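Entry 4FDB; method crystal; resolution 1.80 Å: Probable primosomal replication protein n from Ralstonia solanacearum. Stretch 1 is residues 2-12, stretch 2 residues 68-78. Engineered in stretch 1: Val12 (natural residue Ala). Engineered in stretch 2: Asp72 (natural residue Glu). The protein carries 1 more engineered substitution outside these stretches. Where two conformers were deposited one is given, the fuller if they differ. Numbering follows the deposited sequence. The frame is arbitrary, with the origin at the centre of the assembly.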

# COMPACT_ATOMS: atom_id res chain seq x y z
N ILE A 2 -6.77 -10.75 -2.22
CA ILE A 2 -6.67 -9.41 -2.81
C ILE A 2 -5.47 -8.65 -2.26
O ILE A 2 -5.12 -8.75 -1.09
N ASN A 3 -4.83 -7.90 -3.15
CA ASN A 3 -3.71 -7.03 -2.80
C ASN A 3 -3.79 -5.97 -3.87
O ASN A 3 -3.27 -6.16 -4.97
N ARG A 4 -4.47 -4.87 -3.56
CA ARG A 4 -4.73 -3.84 -4.57
C ARG A 4 -4.65 -2.46 -3.96
O ARG A 4 -5.40 -2.15 -3.04
N LEU A 5 -3.75 -1.64 -4.49
CA LEU A 5 -3.59 -0.26 -4.05
C LEU A 5 -4.06 0.66 -5.17
O LEU A 5 -3.69 0.47 -6.33
N GLN A 6 -4.91 1.62 -4.82
CA GLN A 6 -5.28 2.70 -5.75
C GLN A 6 -4.71 3.97 -5.17
O GLN A 6 -4.92 4.26 -4.00
N LEU A 7 -3.99 4.73 -5.98
CA LEU A 7 -3.31 5.89 -5.46
C LEU A 7 -3.28 6.96 -6.53
O LEU A 7 -2.93 6.67 -7.67
N VAL A 8 -3.70 8.17 -6.18
CA VAL A 8 -3.48 9.31 -7.06
C VAL A 8 -2.29 10.07 -6.51
O VAL A 8 -2.33 10.53 -5.37
N ALA A 9 -1.23 10.20 -7.30
CA ALA A 9 0.03 10.71 -6.75
C ALA A 9 0.86 11.36 -7.83
O ALA A 9 0.68 11.10 -9.01
N THR A 10 1.78 12.22 -7.41
CA THR A 10 2.64 12.95 -8.33
C THR A 10 3.92 12.17 -8.59
O THR A 10 4.56 11.69 -7.67
N LEU A 11 4.29 12.04 -9.86
CA LEU A 11 5.57 11.42 -10.18
C LEU A 11 6.69 12.38 -9.80
O LEU A 11 6.76 13.47 -10.33
N VAL A 12 7.56 11.97 -8.88
CA VAL A 12 8.63 12.84 -8.41
C VAL A 12 9.90 12.64 -9.22
O VAL A 12 10.57 13.58 -9.65
N GLY A 68 6.56 15.49 -12.20
CA GLY A 68 5.62 16.55 -11.90
C GLY A 68 4.21 16.17 -12.31
O GLY A 68 3.24 16.83 -11.93
N THR A 69 4.08 15.11 -13.10
CA THR A 69 2.77 14.71 -13.62
C THR A 69 1.97 13.98 -12.56
O THR A 69 2.51 13.12 -11.88
N VAL A 70 0.69 14.31 -12.41
CA VAL A 70 -0.14 13.58 -11.44
C VAL A 70 -0.75 12.34 -12.11
O VAL A 70 -1.35 12.45 -13.18
N LEU A 71 -0.60 11.19 -11.48
CA LEU A 71 -1.00 9.93 -12.09
C LEU A 71 -2.06 9.26 -11.24
O LEU A 71 -1.96 9.30 -10.03
N ASP A 72 -3.07 8.67 -11.89
CA ASP A 72 -4.05 7.80 -11.22
C ASP A 72 -3.54 6.39 -11.37
O ASP A 72 -3.59 5.84 -12.47
N CYS A 73 -3.06 5.78 -10.28
CA CYS A 73 -2.39 4.49 -10.37
C CYS A 73 -3.18 3.39 -9.70
O CYS A 73 -3.83 3.61 -8.67
N VAL A 74 -3.14 2.20 -10.28
CA VAL A 74 -3.60 1.01 -9.59
C VAL A 74 -2.49 -0.03 -9.64
O VAL A 74 -1.62 0.01 -10.52
N GLY A 75 -2.50 -0.95 -8.70
CA GLY A 75 -1.53 -2.02 -8.75
C GLY A 75 -1.50 -2.75 -7.46
O GLY A 75 -2.52 -2.83 -6.77
N PHE A 76 -0.33 -3.30 -7.13
CA PHE A 76 -0.23 -4.14 -5.94
C PHE A 76 1.07 -3.90 -5.21
O PHE A 76 2.01 -3.35 -5.77
N LEU A 77 1.12 -4.26 -3.92
CA LEU A 77 2.35 -4.12 -3.16
C LEU A 77 3.17 -5.42 -3.23
O LEU A 77 2.61 -6.50 -3.32
N ALA A 78 4.49 -5.29 -3.15
CA ALA A 78 5.36 -6.45 -3.11
C ALA A 78 6.65 -6.08 -2.40
O ALA A 78 6.87 -4.92 -2.11

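The two strands run antiparallel, and most of the polar demand between them is met by backbone. Leu5 with Gly75, Leu7 with Cys73 and Ala9 with Leu71 each exchange two hydrogen bonds; in the middle pair Leu7 N reaches Cys73 O at 2.9 Å and Cys73 N reaches Leu7 O at 2.8 Å. The ladder runs on past Val70, with Leu11 N to Thr69 O at 2.9 Å and Gly68 N to Leu11 O at 2.8 Å.

At the other end a side chain takes over. Asn3, chi1 t, uses its amide as a peptide mimic: OD1 accepts from Leu77 N at 3.0 Å and ND2 donates to Leu77 O at 2.8 Å, so both polar atoms of this buried side chain are satisfied by one residue's backbone.

The side chains of Leu5, Leu7, Ala9, Leu71 and Cys73 share one face of the sheet. Leu5 (t, p) brings CD2 to 4.3 Å from CD2 of Leu77 (m, t), while Leu11 (t, p) sets CB 4.1 Å from CD1 of Leu71 (m, t). Gly75 adds no side chain here; its backbone angles would jam a CB against the preceding carbonyl.

Gln6, Val8, Thr10, Val70, Asp72 and Val74 line the other face. Val8 and Val70, both t, meet CG1 to CG1 at 3.7 Å, and Gln6 (m, t) lays CG 3.9 Å from CG1 of Val74 (m). The engineered Asp72, with chi1 off the wells at -106°, brings OD1 to 3.2 Å from CG2 of Val8, a contact without a polar partner; that oxygen is hydrogen-bonded elsewhere in the structure, as are Gln6 OE1 and Arg4 NH2. The extended Arg4 offers Val74 only packing across the strands, NH1 to CG1 at 4.0 Å. The rule is economical: backbone pairs backbone, and one asparagine extends the pattern.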

# COMPACT_ATOMS: atom_id res chain seq x y z
CB ILE A 2 -7.98 -8.58 -2.67
CG1 ILE A 2 -7.94 -7.38 -3.63
CG2 ILE A 2 -8.16 -8.10 -1.25
CD1 ILE A 2 -9.22 -6.57 -3.64
CB ASN A 3 -2.39 -7.82 -2.87
CG ASN A 3 -1.14 -6.93 -2.90
OD1 ASN A 3 -1.18 -5.71 -2.69
ND2 ASN A 3 -0.00 -7.55 -3.20
CB ARG A 4 -6.12 -4.05 -5.18
CG ARG A 4 -6.50 -3.05 -6.27
CD ARG A 4 -7.73 -3.52 -7.04
NE ARG A 4 -8.06 -2.62 -8.14
CZ ARG A 4 -9.09 -1.78 -8.14
NH1 ARG A 4 -9.31 -1.00 -9.19
NH2 ARG A 4 -9.91 -1.73 -7.10
CB LEU A 5 -2.12 0.03 -3.75
CG LEU A 5 -1.83 1.50 -3.36
CD1 LEU A 5 -2.56 1.85 -2.07
CD2 LEU A 5 -0.34 1.79 -3.21
CB GLN A 6 -6.79 2.84 -5.81
CG GLN A 6 -7.54 1.61 -6.28
CD GLN A 6 -9.02 1.74 -6.01
OE1 GLN A 6 -9.51 1.32 -4.96
NE2 GLN A 6 -9.75 2.34 -6.96
CB LEU A 7 -1.89 5.52 -5.04
CG LEU A 7 -1.15 6.54 -4.17
CD1 LEU A 7 -1.82 6.65 -2.80
CD2 LEU A 7 0.30 6.16 -3.99
CB VAL A 8 -4.70 10.23 -7.09
CG1 VAL A 8 -4.34 11.57 -7.75
CG2 VAL A 8 -5.84 9.55 -7.82
CB ALA A 9 0.80 9.57 -6.10
CB THR A 10 3.00 14.31 -7.72
OG1 THR A 10 1.80 15.04 -7.47
CG2 THR A 10 3.91 15.11 -8.65
CB LEU A 11 5.67 11.10 -11.67
CG LEU A 11 7.03 10.55 -12.09
CD1 LEU A 11 7.24 9.20 -11.47
CD2 LEU A 11 7.18 10.49 -13.61
CB VAL A 12 8.96 12.52 -6.92
CG1 VAL A 12 10.09 13.40 -6.42
CG2 VAL A 12 7.73 12.67 -6.05
CB THR A 69 2.94 13.80 -14.84
OG1 THR A 69 3.63 14.53 -15.87
CG2 THR A 69 1.58 13.35 -15.36
CB VAL A 70 -1.26 14.46 -10.87
CG1 VAL A 70 -2.08 13.68 -9.85
CG2 VAL A 70 -0.69 15.71 -10.22
CB LEU A 71 0.20 9.00 -12.16
CG LEU A 71 1.39 9.53 -12.97
CD1 LEU A 71 2.60 8.62 -12.81
CD2 LEU A 71 1.00 9.67 -14.41
CB ASP A 72 -5.38 7.87 -11.98
CG ASP A 72 -6.43 8.66 -11.25
OD1 ASP A 72 -6.18 9.85 -10.97
OD2 ASP A 72 -7.52 8.10 -10.99
CB CYS A 73 -1.05 4.54 -9.64
SG CYS A 73 0.02 5.90 -10.16
CB VAL A 74 -4.90 0.44 -10.18
CG1 VAL A 74 -6.08 1.35 -9.85
CG2 VAL A 74 -4.77 0.24 -11.69
CB PHE A 76 -0.35 -5.62 -6.32
CG PHE A 76 0.72 -6.12 -7.27
CD1 PHE A 76 1.86 -6.76 -6.78
CD2 PHE A 76 0.57 -5.98 -8.64
CE1 PHE A 76 2.83 -7.26 -7.66
CE2 PHE A 76 1.54 -6.46 -9.52
CZ PHE A 76 2.68 -7.08 -9.03
CB LEU A 77 2.04 -3.84 -1.69
CG LEU A 77 1.36 -2.50 -1.43
CD1 LEU A 77 1.05 -2.37 0.06
CD2 LEU A 77 2.24 -1.35 -1.90
CB ALA A 78 5.64 -6.98 -4.51